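Local coordinates for interferon gamma (Paralichthys olivaceus, PDB 6F1E), which acts as a homodimeric type II interferon, a cytokine that binds interferon gamma receptor 1 and, more weakly, its R1-like counterpart, activating macrophages and neutrophils, at residues P4-N8 with Y95-K99. Numbering follows the deposited sequence.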
ATOM      1  N   PRO A   4     -19.524 -20.214   3.581  1.00134.37           N
ATOM      2  CA  PRO A   4     -20.503 -20.829   4.503  1.00133.57           C
ATOM      3  C   PRO A   4     -21.910 -20.245   4.336  1.00126.41           C
ATOM      4  O   PRO A   4     -22.067 -19.051   4.026  1.00123.76           O
ATOM      5  CB  PRO A   4     -19.941 -20.533   5.903  1.00139.81           C
ATOM      6  CG  PRO A   4     -18.518 -20.101   5.698  1.00151.12           C
ATOM      7  CD  PRO A   4     -18.389 -19.588   4.289  1.00142.53           C
ATOM      8  N   ALA A   5     -22.919 -21.099   4.512  1.00113.11           N
ATOM      9  CA  ALA A   5     -24.321 -20.670   4.468  1.00102.42           C
ATOM     10  C   ALA A   5     -24.511 -19.502   5.426  1.00 92.06           C
ATOM     11  O   ALA A   5     -25.187 -18.520   5.092  1.00 85.65           O
ATOM     12  CB  ALA A   5     -25.259 -21.828   4.833  1.00100.83           C
ATOM     13  N   ARG A   6     -23.869 -19.617   6.594  1.00 77.03           N
ATOM     14  CA  ARG A   6     -24.050 -18.687   7.696  1.00 76.14           C
ATOM     15  C   ARG A   6     -23.516 -17.295   7.356  1.00 72.90           C
ATOM     16  O   ARG A   6     -24.094 -16.269   7.765  1.00 60.56           O
ATOM     17  CB  ARG A   6     -23.387 -19.245   8.964  1.00 71.65           C
ATOM     18  CG  ARG A   6     -23.703 -18.442  10.221  1.00 76.63           C
ATOM     19  CD  ARG A   6     -22.884 -18.903  11.417  1.00 81.61           C
ATOM     20  NE  ARG A   6     -23.419 -20.075  12.116  1.00 74.88           N
ATOM     21  CZ  ARG A   6     -22.806 -20.692  13.124  1.00 75.27           C
ATOM     22  NH1 ARG A   6     -21.620 -20.278  13.578  1.00 84.51           N
ATOM     23  NH2 ARG A   6     -23.383 -21.731  13.689  1.00 81.02           N
ATOM     24  N   MET A   7     -22.429 -17.268   6.593  1.00 77.46           N
ATOM     25  CA  MET A   7     -21.875 -16.018   6.072  1.00 81.08           C
ATOM     26  C   MET A   7     -22.892 -15.331   5.181  1.00 74.78           C
ATOM     27  O   MET A   7     -23.180 -14.139   5.385  1.00 70.80           O
ATOM     28  CB  MET A   7     -20.601 -16.289   5.271  1.00 88.89           C
ATOM     29  CG  MET A   7     -19.796 -15.055   4.913  1.00 97.90           C
ATOM     30  SD  MET A   7     -18.764 -14.586   6.300  1.00110.65           S
ATOM     31  CE  MET A   7     -17.665 -13.441   5.481  1.00113.94           C
ATOM     32  N   ASN A   8     -23.428 -16.085   4.204  1.00 78.05           N
ATOM     33  CA  ASN A   8     -24.404 -15.543   3.233  1.00 78.66           C
ATOM     34  C   ASN A   8     -25.612 -15.033   3.986  1.00 68.12           C
ATOM     35  O   ASN A   8     -26.022 -13.901   3.826  1.00 63.76           O
ATOM     36  CB  ASN A   8     -24.847 -16.595   2.192  1.00 89.18           C
ATOM     37  CG  ASN A   8     -26.040 -16.121   1.330  1.00102.51           C
ATOM     38  OD1 ASN A   8     -25.855 -15.463   0.299  1.00101.93           O
ATOM     39  ND2 ASN A   8     -27.273 -16.456   1.757  1.00105.67           N
ATOM     40  N   TYR A  95     -19.570 -11.425  14.025  1.00 51.48           N
ATOM     41  CA  TYR A  95     -19.312 -12.708  13.357  1.00 54.67           C
ATOM     42  C   TYR A  95     -18.533 -12.482  12.052  1.00 57.38           C
ATOM     43  O   TYR A  95     -17.575 -13.209  11.745  1.00 65.08           O
ATOM     44  CB  TYR A  95     -20.596 -13.531  13.134  1.00 51.23           C
ATOM     45  CG  TYR A  95     -20.390 -14.738  12.218  1.00 52.24           C
ATOM     46  CD1 TYR A  95     -19.941 -15.967  12.700  1.00 53.62           C
ATOM     47  CD2 TYR A  95     -20.644 -14.630  10.856  1.00 53.78           C
ATOM     48  CE1 TYR A  95     -19.764 -17.059  11.833  1.00 55.04           C
ATOM     49  CE2 TYR A  95     -20.475 -15.698   9.984  1.00 49.41           C
ATOM     50  CZ  TYR A  95     -20.027 -16.896  10.457  1.00 55.00           C
ATOM     51  OH  TYR A  95     -19.854 -17.896   9.509  1.00 60.60           O
ATOM     52  N   ILE A  96     -18.942 -11.473  11.298  1.00 62.39           N
ATOM     53  CA  ILE A  96     -18.353 -11.197   9.975  1.00 61.97           C
ATOM     54  C   ILE A  96     -16.894 -10.671  10.166  1.00 59.94           C
ATOM     55  O   ILE A  96     -15.945 -11.098   9.462  1.00 50.64           O
ATOM     56  CB  ILE A  96     -19.361 -10.370   9.089  1.00 61.28           C
ATOM     57  CG1 ILE A  96     -19.627 -11.100   7.789  1.00 68.47           C
ATOM     58  CG2 ILE A  96     -18.947  -8.956   8.792  1.00 69.84           C
ATOM     59  CD1 ILE A  96     -20.518 -12.304   7.978  1.00 69.89           C
ATOM     60  N   LEU A  97     -16.689  -9.845  11.188  1.00 52.38           N
ATOM     61  CA  LEU A  97     -15.335  -9.489  11.598  1.00 52.69           C
ATOM     62  C   LEU A  97     -14.444 -10.705  11.892  1.00 53.01           C
ATOM     63  O   LEU A  97     -13.319 -10.814  11.379  1.00 60.43           O
ATOM     64  CB  LEU A  97     -15.385  -8.599  12.821  1.00 52.43           C
ATOM     65  CG  LEU A  97     -14.034  -8.166  13.355  1.00 53.98           C
ATOM     66  CD1 LEU A  97     -13.223  -7.532  12.250  1.00 56.05           C
ATOM     67  CD2 LEU A  97     -14.279  -7.167  14.464  1.00 54.15           C
ATOM     68  N   LYS A  98     -14.951 -11.626  12.696  1.00 52.88           N
ATOM     69  CA  LYS A  98     -14.194 -12.837  13.078  1.00 55.61           C
ATOM     70  C   LYS A  98     -13.784 -13.649  11.861  1.00 55.21           C
ATOM     71  O   LYS A  98     -12.630 -14.004  11.722  1.00 56.93           O
ATOM     72  CB  LYS A  98     -15.029 -13.725  14.014  1.00 56.74           C
ATOM     73  CG  LYS A  98     -14.404 -15.066  14.312  1.00 60.42           C
ATOM     74  CD  LYS A  98     -15.258 -15.893  15.262  1.00 67.53           C
ATOM     75  CE  LYS A  98     -16.252 -16.780  14.507  1.00 76.70           C
ATOM     76  NZ  LYS A  98     -16.644 -17.996  15.286  1.00 81.67           N
ATOM     77  N   LYS A  99     -14.721 -13.944  10.967  1.00 52.43           N
ATOM     78  CA  LYS A  99     -14.377 -14.785   9.828  1.00 52.03           C
ATOM     79  C   LYS A  99     -13.297 -14.143   8.941  1.00 54.36           C
ATOM     80  O   LYS A  99     -12.489 -14.863   8.355  1.00 56.80           O
ATOM     81  CB  LYS A  99     -15.623 -15.162   8.996  1.00 56.70           C
ATOM     82  CG  LYS A  99     -16.722 -15.951   9.718  1.00 58.57           C
ATOM     83  CD  LYS A  99     -16.271 -17.253  10.421  1.00 61.86           C
ATOM     84  CE  LYS A  99     -15.906 -18.398   9.478  1.00 65.02           C
ATOM     85  NZ  LYS A  99     -15.006 -19.407  10.140  1.00 68.73           N
TER
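Met7, Tyr95 and Arg6 give up the most surface where the first turn of helix 5-17 rests on helix 89-107, burying 286 Å² in total. The two backbones come nearest at Met7 and Ile96, whose CA atoms are 7.1 Å apart, so side chains fill the gap. Met7 is the buried one of the three. Its CA-to-CB bond points sideways with respect to helix 89-107, yet the long, flexible, apolar chain carries SD across to within 3.3 Å of Ile96 CD1, a tight apolar touch, and 4.2 Å from Lys99 CB. The same sulfur lies 5.4 Å from the centroid of the Tyr95 ring, 62° off the ring normal, an oblique Met-aromatic contact with CE2 at 4.2 Å.

Tyr95 suits the border between core and solvent. Its ring is large enough to pack against both Met7 and Arg6, while the hydroxyl end reaches the start of helix 5-17, OH lying 3.9 Å from Met7 N and 4.5 Å from CB of Pro4, the N-cap residue. Arg6 brings its aliphatic part against the hydroxyl end of the ring, CD lying 3.6 Å from Tyr95 CZ. Its guanidinium, with Tyr95 CE1 near its plane, stays at the exposed margin. Lys99 likewise lends its methylene base to the packing and uses NZ for a salt bridge with Glu102.

Ile96 also touches Ile59 of helix 41-64, while helix 139-149 of the second subunit packs Leu139 on Ile96 and Tyr143 on Met7, so a partner-chain helix covers this pair, as in the intertwined helical dimer of the interferon gamma family.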